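Local coordinates for protein predicted phosphatase, HAD family (PDB 3MC1) that is a predicted phosphatase of the haloacid dehalogenase family, probably hydrolysing phosphate esters with the help of a metal ion, its substrate not established, at residues K32-F46 / Y58-Y72. Numbering follows the deposited sequence.
Sequences KFDIQVEDLSSLNKF and YYNFDEETATVAIDY
In the helical cap inserted into this HAD-type hydrolase, Phe33, Phe61 and Tyr72 form an aromatic cluster where the loop after helix 19-31 meets helix 63-81 and the link before it. Phe61 lays CZ over the centre of one face of Phe33, 3.8 Å above its plane; with planes 49° apart the pair is oblique rather than stacked. Tyr72 turns its edge toward the Phe33 face in an offset edge-to-face pair, centroids 5.6 Å apart. Ala69 adds a close apolar contact, its CB 3.6 Å from Phe33 CE2. Lys32 lies across a face of Tyr72: CB makes a CH-pi contact by CD2 and CE2, and bends at chi2 and chi4 carry the chain over to the CD1/CE1 side, leaving NZ off-centre, 4.5 Å from the centroid, in a cation-pi contact. NZ is also hydrogen-bonded to Tyr28 OH. Ile35 bridges the two groups of rings, CD1 near both Phe61 CZ and Tyr59 CD1. The CE2 edge of Tyr59 meets Phe46 in plane, with 3.8 Å between Tyr59 CE2 and Phe46 CE2. Phe46 is joined by Phe55 of helix 51-59, edge-to-face. At the far end Lys45, with CG wedged between backbone N and carbonyl carbon (chi1 71°), folds over one face of Tyr58, placing NZ 3.7 Å from the ring centroid in a cation-pi contact. A water at the ring's edge donates to Lys45 O at 3.0 Å and is hydrogen-bonded to Tyr58 OH.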
ATOM      1  N   LYS A  32      22.777   6.629  -7.900  1.00 32.04           N
ATOM      2  CA  LYS A  32      23.976   6.227  -7.174  1.00 32.78           C
ATOM      3  C   LYS A  32      24.626   5.049  -7.898  1.00 33.69           C
ATOM      4  O   LYS A  32      25.774   4.702  -7.640  1.00 33.64           O
ATOM      5  CB  LYS A  32      23.626   5.805  -5.744  1.00 34.58           C
ATOM      6  CG  LYS A  32      23.190   6.933  -4.837  1.00 36.42           C
ATOM      7  CD  LYS A  32      24.279   7.985  -4.737  1.00 38.98           C
ATOM      8  CE  LYS A  32      24.015   8.928  -3.589  1.00 40.13           C
ATOM      9  NZ  LYS A  32      24.024   8.173  -2.310  1.00 41.57           N
ATOM     10  N   PHE A  33      23.868   4.427  -8.795  1.00 33.97           N
ATOM     11  CA  PHE A  33      24.362   3.293  -9.566  1.00 35.26           C
ATOM     12  C   PHE A  33      24.635   3.793 -10.976  1.00 35.92           C
ATOM     13  O   PHE A  33      24.818   3.009 -11.913  1.00 35.32           O
ATOM     14  CB  PHE A  33      23.312   2.179  -9.590  1.00 33.35           C
ATOM     15  CG  PHE A  33      23.084   1.537  -8.251  1.00 31.97           C
ATOM     16  CD1 PHE A  33      24.016   0.654  -7.722  1.00 30.36           C
ATOM     17  CD2 PHE A  33      21.944   1.828  -7.508  1.00 29.57           C
ATOM     18  CE1 PHE A  33      23.815   0.069  -6.469  1.00 31.74           C
ATOM     19  CE2 PHE A  33      21.739   1.249  -6.258  1.00 28.57           C
ATOM     20  CZ  PHE A  33      22.675   0.369  -5.738  1.00 28.31           C
ATOM     21  N   ASP A  34      24.664   5.118 -11.099  1.00 37.22           N
ATOM     22  CA  ASP A  34      24.896   5.792 -12.366  1.00 37.81           C
ATOM     23  C   ASP A  34      23.798   5.473 -13.370  1.00 38.25           C
ATOM     24  O   ASP A  34      23.995   5.544 -14.583  1.00 38.38           O
ATOM     25  CB  ASP A  34      26.275   5.425 -12.922  1.00 39.09           C
ATOM     26  CG  ASP A  34      27.409   5.941 -12.044  1.00 40.34           C
ATOM     27  OD1 ASP A  34      27.665   5.352 -10.971  1.00 42.66           O
ATOM     28  OD2 ASP A  34      28.039   6.949 -12.424  1.00 43.32           O
ATOM     29  N   ILE A  35      22.632   5.119 -12.840  1.00 37.68           N
ATOM     30  CA  ILE A  35      21.473   4.817 -13.664  1.00 38.69           C
ATOM     31  C   ILE A  35      20.636   6.087 -13.694  1.00 39.80           C
ATOM     32  O   ILE A  35      20.181   6.571 -12.658  1.00 40.73           O
ATOM     33  CB  ILE A  35      20.628   3.675 -13.063  1.00 37.55           C
ATOM     34  CG1 ILE A  35      21.474   2.408 -12.960  1.00 37.49           C
ATOM     35  CG2 ILE A  35      19.392   3.440 -13.913  1.00 36.44           C
ATOM     36  CD1 ILE A  35      20.737   1.221 -12.384  1.00 39.68           C
ATOM     37  N   GLN A  36      20.445   6.639 -14.882  1.00 40.56           N
ATOM     38  CA  GLN A  36      19.666   7.854 -15.010  1.00 43.02           C
ATOM     39  C   GLN A  36      18.244   7.482 -15.407  1.00 43.53           C
ATOM     40  O   GLN A  36      18.010   6.407 -15.964  1.00 43.88           O
ATOM     41  CB  GLN A  36      20.292   8.765 -16.072  1.00 44.08           C
ATOM     42  CG  GLN A  36      21.788   9.030 -15.869  1.00 45.90           C
ATOM     43  CD  GLN A  36      22.115   9.637 -14.509  1.00 47.38           C
ATOM     44  OE1 GLN A  36      21.600  10.699 -14.145  1.00 48.57           O
ATOM     45  NE2 GLN A  36      22.980   8.967 -13.756  1.00 46.52           N
ATOM     46  N   VAL A  37      17.292   8.354 -15.097  1.00 43.10           N
ATOM     47  CA  VAL A  37      15.902   8.102 -15.456  1.00 43.39           C
ATOM     48  C   VAL A  37      15.372   9.376 -16.114  1.00 44.85           C
ATOM     49  O   VAL A  37      15.517  10.475 -15.567  1.00 45.37           O
ATOM     50  CB  VAL A  37      15.045   7.716 -14.203  1.00 41.75           C
ATOM     51  CG1 VAL A  37      15.904   6.946 -13.207  1.00 39.82           C
ATOM     52  CG2 VAL A  37      14.433   8.947 -13.558  1.00 41.44           C
ATOM     53  N   GLU A  38      14.778   9.233 -17.296  1.00 46.12           N
ATOM     54  CA  GLU A  38      14.254  10.391 -18.014  1.00 47.05           C
ATOM     55  C   GLU A  38      13.253  11.178 -17.167  1.00 46.92           C
ATOM     56  O   GLU A  38      13.428  12.376 -16.939  1.00 48.20           O
ATOM     57  CB  GLU A  38      13.608   9.964 -19.343  1.00 47.87           C
ATOM     58  CG  GLU A  38      12.276   9.223 -19.231  1.00 49.92           C
ATOM     59  CD  GLU A  38      12.417   7.791 -18.752  1.00 51.17           C
ATOM     60  OE1 GLU A  38      12.893   7.574 -17.616  1.00 50.88           O
ATOM     61  OE2 GLU A  38      12.046   6.878 -19.521  1.00 53.20           O
ATOM     62  N   ASP A  39      12.206  10.510 -16.697  1.00 46.04           N
ATOM     63  CA  ASP A  39      11.216  11.178 -15.870  1.00 44.92           C
ATOM     64  C   ASP A  39      10.703  10.249 -14.779  1.00 42.99           C
ATOM     65  O   ASP A  39      10.528   9.048 -14.993  1.00 42.59           O
ATOM     66  CB  ASP A  39      10.056  11.691 -16.726  1.00 47.00           C
ATOM     67  CG  ASP A  39       9.215  10.575 -17.303  1.00 48.25           C
ATOM     68  OD1 ASP A  39       9.794   9.630 -17.875  1.00 50.28           O
ATOM     69  OD2 ASP A  39       7.972  10.648 -17.190  1.00 49.06           O
ATOM     70  N   LEU A  40      10.475  10.829 -13.607  1.00 40.62           N
ATOM     71  CA  LEU A  40       9.998  10.108 -12.436  1.00 36.57           C
ATOM     72  C   LEU A  40       8.820   9.201 -12.736  1.00 35.70           C
ATOM     73  O   LEU A  40       8.757   8.070 -12.253  1.00 35.89           O
ATOM     74  CB  LEU A  40       9.610  11.110 -11.351  1.00 35.30           C
ATOM     75  CG  LEU A  40      10.733  12.029 -10.863  1.00 32.80           C
ATOM     76  CD1 LEU A  40      10.157  13.118  -9.980  1.00 32.03           C
ATOM     77  CD2 LEU A  40      11.764  11.209 -10.111  1.00 32.69           C
ATOM     78  N   SER A  41       7.887   9.701 -13.536  1.00 33.64           N
ATOM     79  CA  SER A  41       6.695   8.946 -13.893  1.00 33.51           C
ATOM     80  C   SER A  41       6.998   7.509 -14.317  1.00 31.68           C
ATOM     81  O   SER A  41       6.191   6.608 -14.095  1.00 31.22           O
ATOM     82  CB  SER A  41       5.945   9.666 -15.012  1.00 35.33           C
ATOM     83  OG  SER A  41       4.721   9.012 -15.297  1.00 39.73           O
ATOM     84  N   SER A  42       8.161   7.289 -14.922  1.00 30.12           N
ATOM     85  CA  SER A  42       8.523   5.948 -15.361  1.00 27.68           C
ATOM     86  C   SER A  42       8.847   5.036 -14.176  1.00 27.28           C
ATOM     87  O   SER A  42       9.067   3.834 -14.343  1.00 26.41           O
ATOM     88  CB  SER A  42       9.714   6.008 -16.322  1.00 29.83           C
ATOM     89  OG  SER A  42      10.886   6.454 -15.669  1.00 29.73           O
ATOM     90  N   LEU A  43       8.875   5.609 -12.978  1.00 25.17           N
ATOM     91  CA  LEU A  43       9.165   4.838 -11.779  1.00 24.51           C
ATOM     92  C   LEU A  43       7.903   4.622 -10.936  1.00 22.98           C
ATOM     93  O   LEU A  43       7.981   4.165  -9.799  1.00 21.03           O
ATOM     94  CB  LEU A  43      10.239   5.545 -10.938  1.00 22.55           C
ATOM     95  CG  LEU A  43      11.595   5.753 -11.620  1.00 23.23           C
ATOM     96  CD1 LEU A  43      12.545   6.491 -10.685  1.00 23.18           C
ATOM     97  CD2 LEU A  43      12.168   4.406 -12.022  1.00 19.37           C
ATOM     98  N   ASN A  44       6.743   4.946 -11.499  1.00 23.55           N
ATOM     99  CA  ASN A  44       5.481   4.772 -10.781  1.00 23.68           C
ATOM    100  C   ASN A  44       5.243   3.327 -10.369  1.00 22.75           C
ATOM    101  O   ASN A  44       4.642   3.072  -9.328  1.00 20.28           O
ATOM    102  CB  ASN A  44       4.299   5.252 -11.632  1.00 25.26           C
ATOM    103  CG  ASN A  44       4.168   6.764 -11.652  1.00 26.75           C
ATOM    104  OD1 ASN A  44       5.004   7.475 -11.094  1.00 29.00           O
ATOM    105  ND2 ASN A  44       3.122   7.263 -12.301  1.00 27.48           N
ATOM    106  N   LYS A  45       5.718   2.389 -11.186  1.00 23.00           N
ATOM    107  CA  LYS A  45       5.533   0.966 -10.911  1.00 24.93           C
ATOM    108  C   LYS A  45       6.179   0.535  -9.598  1.00 24.30           C
ATOM    109  O   LYS A  45       5.897  -0.554  -9.092  1.00 24.43           O
ATOM    110  CB  LYS A  45       6.099   0.111 -12.053  1.00 28.42           C
ATOM    111  CG  LYS A  45       7.614   0.104 -12.128  1.00 33.68           C
ATOM    112  CD  LYS A  45       8.144   1.237 -12.983  1.00 37.09           C
ATOM    113  CE  LYS A  45       8.194   0.827 -14.447  1.00 40.51           C
ATOM    114  NZ  LYS A  45       9.172  -0.281 -14.669  1.00 43.04           N
ATOM    115  N   PHE A  46       7.057   1.382  -9.062  1.00 21.67           N
ATOM    116  CA  PHE A  46       7.733   1.108  -7.793  1.00 19.30           C
ATOM    117  C   PHE A  46       6.797   1.428  -6.625  1.00 18.24           C
ATOM    118  O   PHE A  46       7.098   1.120  -5.467  1.00 18.14           O
ATOM    119  CB  PHE A  46       8.994   1.974  -7.667  1.00 20.47           C
ATOM    120  CG  PHE A  46      10.263   1.307  -8.147  1.00 19.50           C
ATOM    121  CD1 PHE A  46      11.095   0.639  -7.253  1.00 20.96           C
ATOM    122  CD2 PHE A  46      10.640   1.377  -9.486  1.00 21.96           C
ATOM    123  CE1 PHE A  46      12.294   0.051  -7.687  1.00 21.28           C
ATOM    124  CE2 PHE A  46      11.833   0.793  -9.928  1.00 21.38           C
ATOM    125  CZ  PHE A  46      12.658   0.132  -9.027  1.00 22.19           C
ATOM    126  N   TYR A  58      13.111  -4.854 -12.096  1.00 34.38           N
ATOM    127  CA  TYR A  58      13.337  -3.784 -13.067  1.00 34.75           C
ATOM    128  C   TYR A  58      14.795  -3.424 -13.345  1.00 35.07           C
ATOM    129  O   TYR A  58      15.092  -2.738 -14.331  1.00 34.97           O
ATOM    130  CB  TYR A  58      12.583  -2.527 -12.627  1.00 34.39           C
ATOM    131  CG  TYR A  58      11.100  -2.751 -12.442  1.00 36.32           C
ATOM    132  CD1 TYR A  58      10.290  -3.080 -13.524  1.00 36.94           C
ATOM    133  CD2 TYR A  58      10.515  -2.678 -11.179  1.00 36.63           C
ATOM    134  CE1 TYR A  58       8.933  -3.338 -13.358  1.00 38.17           C
ATOM    135  CE2 TYR A  58       9.158  -2.935 -10.999  1.00 37.51           C
ATOM    136  CZ  TYR A  58       8.373  -3.267 -12.095  1.00 38.12           C
ATOM    137  OH  TYR A  58       7.038  -3.546 -11.933  1.00 37.87           O
ATOM    138  N   TYR A  59      15.704  -3.878 -12.490  1.00 34.33           N
ATOM    139  CA  TYR A  59      17.116  -3.567 -12.675  1.00 35.50           C
ATOM    140  C   TYR A  59      18.013  -4.779 -12.489  1.00 35.79           C
ATOM    141  O   TYR A  59      19.229  -4.654 -12.370  1.00 36.35           O
ATOM    142  CB  TYR A  59      17.517  -2.425 -11.734  1.00 35.05           C
ATOM    143  CG  TYR A  59      16.860  -1.130 -12.141  1.00 34.25           C
ATOM    144  CD1 TYR A  59      17.383  -0.367 -13.182  1.00 34.81           C
ATOM    145  CD2 TYR A  59      15.644  -0.730 -11.578  1.00 35.03           C
ATOM    146  CE1 TYR A  59      16.712   0.755 -13.665  1.00 34.84           C
ATOM    147  CE2 TYR A  59      14.960   0.395 -12.059  1.00 35.05           C
ATOM    148  CZ  TYR A  59      15.504   1.127 -13.105  1.00 35.66           C
ATOM    149  OH  TYR A  59      14.828   2.211 -13.623  1.00 35.55           O
ATOM    150  N   ASN A  60      17.390  -5.951 -12.480  1.00 36.59           N
ATOM    151  CA  ASN A  60      18.087  -7.221 -12.340  1.00 38.29           C
ATOM    152  C   ASN A  60      19.106  -7.298 -11.213  1.00 37.21           C
ATOM    153  O   ASN A  60      20.046  -8.084 -11.290  1.00 38.78           O
ATOM    154  CB  ASN A  60      18.774  -7.590 -13.659  1.00 40.20           C
ATOM    155  CG  ASN A  60      17.791  -7.713 -14.812  1.00 42.96           C
ATOM    156  OD1 ASN A  60      16.776  -8.408 -14.710  1.00 43.89           O
ATOM    157  ND2 ASN A  60      18.093  -7.041 -15.921  1.00 44.97           N
ATOM    158  N   PHE A  61      18.931  -6.490 -10.171  1.00 36.27           N
ATOM    159  CA  PHE A  61      19.856  -6.529  -9.040  1.00 34.75           C
ATOM    160  C   PHE A  61      19.687  -7.851  -8.314  1.00 34.46           C
ATOM    161  O   PHE A  61      18.624  -8.472  -8.380  1.00 33.12           O
ATOM    162  CB  PHE A  61      19.563  -5.410  -8.032  1.00 36.27           C
ATOM    163  CG  PHE A  61      19.946  -4.035  -8.499  1.00 37.18           C
ATOM    164  CD1 PHE A  61      20.988  -3.847  -9.408  1.00 38.49           C
ATOM    165  CD2 PHE A  61      19.307  -2.917  -7.969  1.00 36.64           C
ATOM    166  CE1 PHE A  61      21.388  -2.560  -9.780  1.00 38.59           C
ATOM    167  CE2 PHE A  61      19.698  -1.627  -8.332  1.00 37.65           C
ATOM    168  CZ  PHE A  61      20.739  -1.447  -9.237  1.00 38.17           C
ATOM    169  N   ASP A  62      20.734  -8.295  -7.629  1.00 33.23           N
ATOM    170  CA  ASP A  62      20.615  -9.522  -6.866  1.00 34.08           C
ATOM    171  C   ASP A  62      20.147  -9.105  -5.478  1.00 33.54           C
ATOM    172  O   ASP A  62      19.993  -7.911  -5.206  1.00 33.21           O
ATOM    173  CB  ASP A  62      21.948 -10.295  -6.787  1.00 34.66           C
ATOM    174  CG  ASP A  62      23.078  -9.495  -6.151  1.00 33.99           C
ATOM    175  OD1 ASP A  62      22.821  -8.654  -5.267  1.00 34.99           O
ATOM    176  OD2 ASP A  62      24.245  -9.733  -6.527  1.00 35.30           O
ATOM    177  N   GLU A  63      19.916 -10.081  -4.613  1.00 33.91           N
ATOM    178  CA  GLU A  63      19.450  -9.822  -3.257  1.00 35.63           C
ATOM    179  C   GLU A  63      20.239  -8.715  -2.552  1.00 35.82           C
ATOM    180  O   GLU A  63      19.675  -7.697  -2.153  1.00 34.43           O
ATOM    181  CB  GLU A  63      19.543 -11.106  -2.435  1.00 38.85           C
ATOM    182  CG  GLU A  63      18.724 -11.107  -1.157  1.00 42.43           C
ATOM    183  CD  GLU A  63      17.238 -11.254  -1.420  1.00 44.85           C
ATOM    184  OE1 GLU A  63      16.853 -12.161  -2.190  1.00 46.20           O
ATOM    185  OE2 GLU A  63      16.452 -10.474  -0.848  1.00 46.64           O
ATOM    186  N   GLU A  64      21.547  -8.922  -2.406  1.00 35.81           N
ATOM    187  CA  GLU A  64      22.417  -7.962  -1.728  1.00 35.59           C
ATOM    188  C   GLU A  64      22.490  -6.576  -2.376  1.00 33.25           C
ATOM    189  O   GLU A  64      22.536  -5.564  -1.673  1.00 32.00           O
ATOM    190  CB  GLU A  64      23.831  -8.547  -1.591  1.00 38.69           C
ATOM    191  CG  GLU A  64      24.579  -8.693  -2.909  1.00 43.80           C
ATOM    192  CD  GLU A  64      25.936  -9.371  -2.754  1.00 47.16           C
ATOM    193  OE1 GLU A  64      26.740  -8.929  -1.898  1.00 47.55           O
ATOM    194  OE2 GLU A  64      26.197 -10.344  -3.497  1.00 48.29           O
ATOM    195  N   THR A  65      22.508  -6.524  -3.704  1.00 31.03           N
ATOM    196  CA  THR A  65      22.577  -5.243  -4.404  1.00 30.00           C
ATOM    197  C   THR A  65      21.271  -4.465  -4.247  1.00 27.83           C
ATOM    198  O   THR A  65      21.275  -3.236  -4.133  1.00 26.26           O
ATOM    199  CB  THR A  65      22.848  -5.425  -5.907  1.00 30.99           C
ATOM    200  OG1 THR A  65      24.041  -6.193  -6.093  1.00 33.40           O
ATOM    201  CG2 THR A  65      23.031  -4.071  -6.574  1.00 31.80           C
ATOM    202  N   ALA A  66      20.155  -5.188  -4.251  1.00 25.96           N
ATOM    203  CA  ALA A  66      18.849  -4.563  -4.095  1.00 24.85           C
ATOM    204  C   ALA A  66      18.770  -3.992  -2.685  1.00 23.64           C
ATOM    205  O   ALA A  66      18.165  -2.943  -2.454  1.00 24.71           O
ATOM    206  CB  ALA A  66      17.739  -5.588  -4.320  1.00 24.86           C
ATOM    207  N   THR A  67      19.397  -4.685  -1.744  1.00 22.22           N
ATOM    208  CA  THR A  67      19.403  -4.242  -0.359  1.00 25.25           C
ATOM    209  C   THR A  67      20.173  -2.935  -0.211  1.00 24.91           C
ATOM    210  O   THR A  67      19.813  -2.080   0.600  1.00 23.98           O
ATOM    211  CB  THR A  67      20.026  -5.303   0.551  1.00 25.64           C
ATOM    212  OG1 THR A  67      19.229  -6.490   0.499  1.00 28.78           O
ATOM    213  CG2 THR A  67      20.088  -4.805   1.984  1.00 28.50           C
ATOM    214  N   VAL A  68      21.231  -2.785  -1.002  1.00 24.94           N
ATOM    215  CA  VAL A  68      22.037  -1.569  -0.959  1.00 24.60           C
ATOM    216  C   VAL A  68      21.200  -0.439  -1.529  1.00 22.12           C
ATOM    217  O   VAL A  68      21.166   0.667  -0.977  1.00 22.10           O
ATOM    218  CB  VAL A  68      23.331  -1.712  -1.800  1.00 26.40           C
ATOM    219  CG1 VAL A  68      24.035  -0.360  -1.912  1.00 26.52           C
ATOM    220  CG2 VAL A  68      24.255  -2.731  -1.156  1.00 28.15           C
ATOM    221  N   ALA A  69      20.527  -0.738  -2.639  1.00 19.46           N
ATOM    222  CA  ALA A  69      19.665   0.216  -3.314  1.00 18.75           C
ATOM    223  C   ALA A  69      18.536   0.681  -2.391  1.00 19.32           C
ATOM    224  O   ALA A  69      18.145   1.850  -2.414  1.00 18.51           O
ATOM    225  CB  ALA A  69      19.083  -0.415  -4.570  1.00 16.36           C
ATOM    226  N   ILE A  70      18.014  -0.240  -1.586  1.00 17.72           N
ATOM    227  CA  ILE A  70      16.934   0.091  -0.660  1.00 16.82           C
ATOM    228  C   ILE A  70      17.446   1.079   0.383  1.00 17.50           C
ATOM    229  O   ILE A  70      16.743   2.015   0.760  1.00 17.89           O
ATOM    230  CB  ILE A  70      16.387  -1.188   0.031  1.00 15.86           C
ATOM    231  CG1 ILE A  70      15.584  -2.010  -0.983  1.00 15.56           C
ATOM    232  CG2 ILE A  70      15.524  -0.818   1.232  1.00 14.25           C
ATOM    233  CD1 ILE A  70      15.127  -3.384  -0.469  1.00 16.72           C
ATOM    234  N   ASP A  71      18.682   0.886   0.835  1.00 19.76           N
ATOM    235  CA  ASP A  71      19.254   1.797   1.820  1.00 19.93           C
ATOM    236  C   ASP A  71      19.434   3.209   1.277  1.00 19.25           C
ATOM    237  O   ASP A  71      19.177   4.179   1.992  1.00 17.42           O
ATOM    238  CB  ASP A  71      20.585   1.256   2.343  1.00 25.40           C
ATOM    239  CG  ASP A  71      20.398   0.062   3.243  1.00 28.61           C
ATOM    240  OD1 ASP A  71      19.410   0.055   4.007  1.00 32.12           O
ATOM    241  OD2 ASP A  71      21.233  -0.864   3.202  1.00 35.49           O
ATOM    242  N   TYR A  72      19.873   3.340   0.023  1.00 19.44           N
ATOM    243  CA  TYR A  72      20.041   4.669  -0.569  1.00 19.03           C
ATOM    244  C   TYR A  72      18.668   5.329  -0.648  1.00 17.61           C
ATOM    245  O   TYR A  72      18.506   6.510  -0.349  1.00 18.39           O
ATOM    246  CB  TYR A  72      20.616   4.595  -1.985  1.00 23.18           C
ATOM    247  CG  TYR A  72      22.052   4.146  -2.076  1.00 27.31           C
ATOM    248  CD1 TYR A  72      22.994   4.553  -1.133  1.00 29.47           C
ATOM    249  CD2 TYR A  72      22.478   3.336  -3.128  1.00 29.73           C
ATOM    250  CE1 TYR A  72      24.329   4.159  -1.236  1.00 32.10           C
ATOM    251  CE2 TYR A  72      23.804   2.937  -3.242  1.00 32.68           C
ATOM    252  CZ  TYR A  72      24.725   3.351  -2.291  1.00 33.91           C
ATOM    253  OH  TYR A  72      26.035   2.939  -2.388  1.00 37.30           O
TER
HETATM  254  O   HOH W   1       5.011  -3.098 -10.483  1.00 24.16           O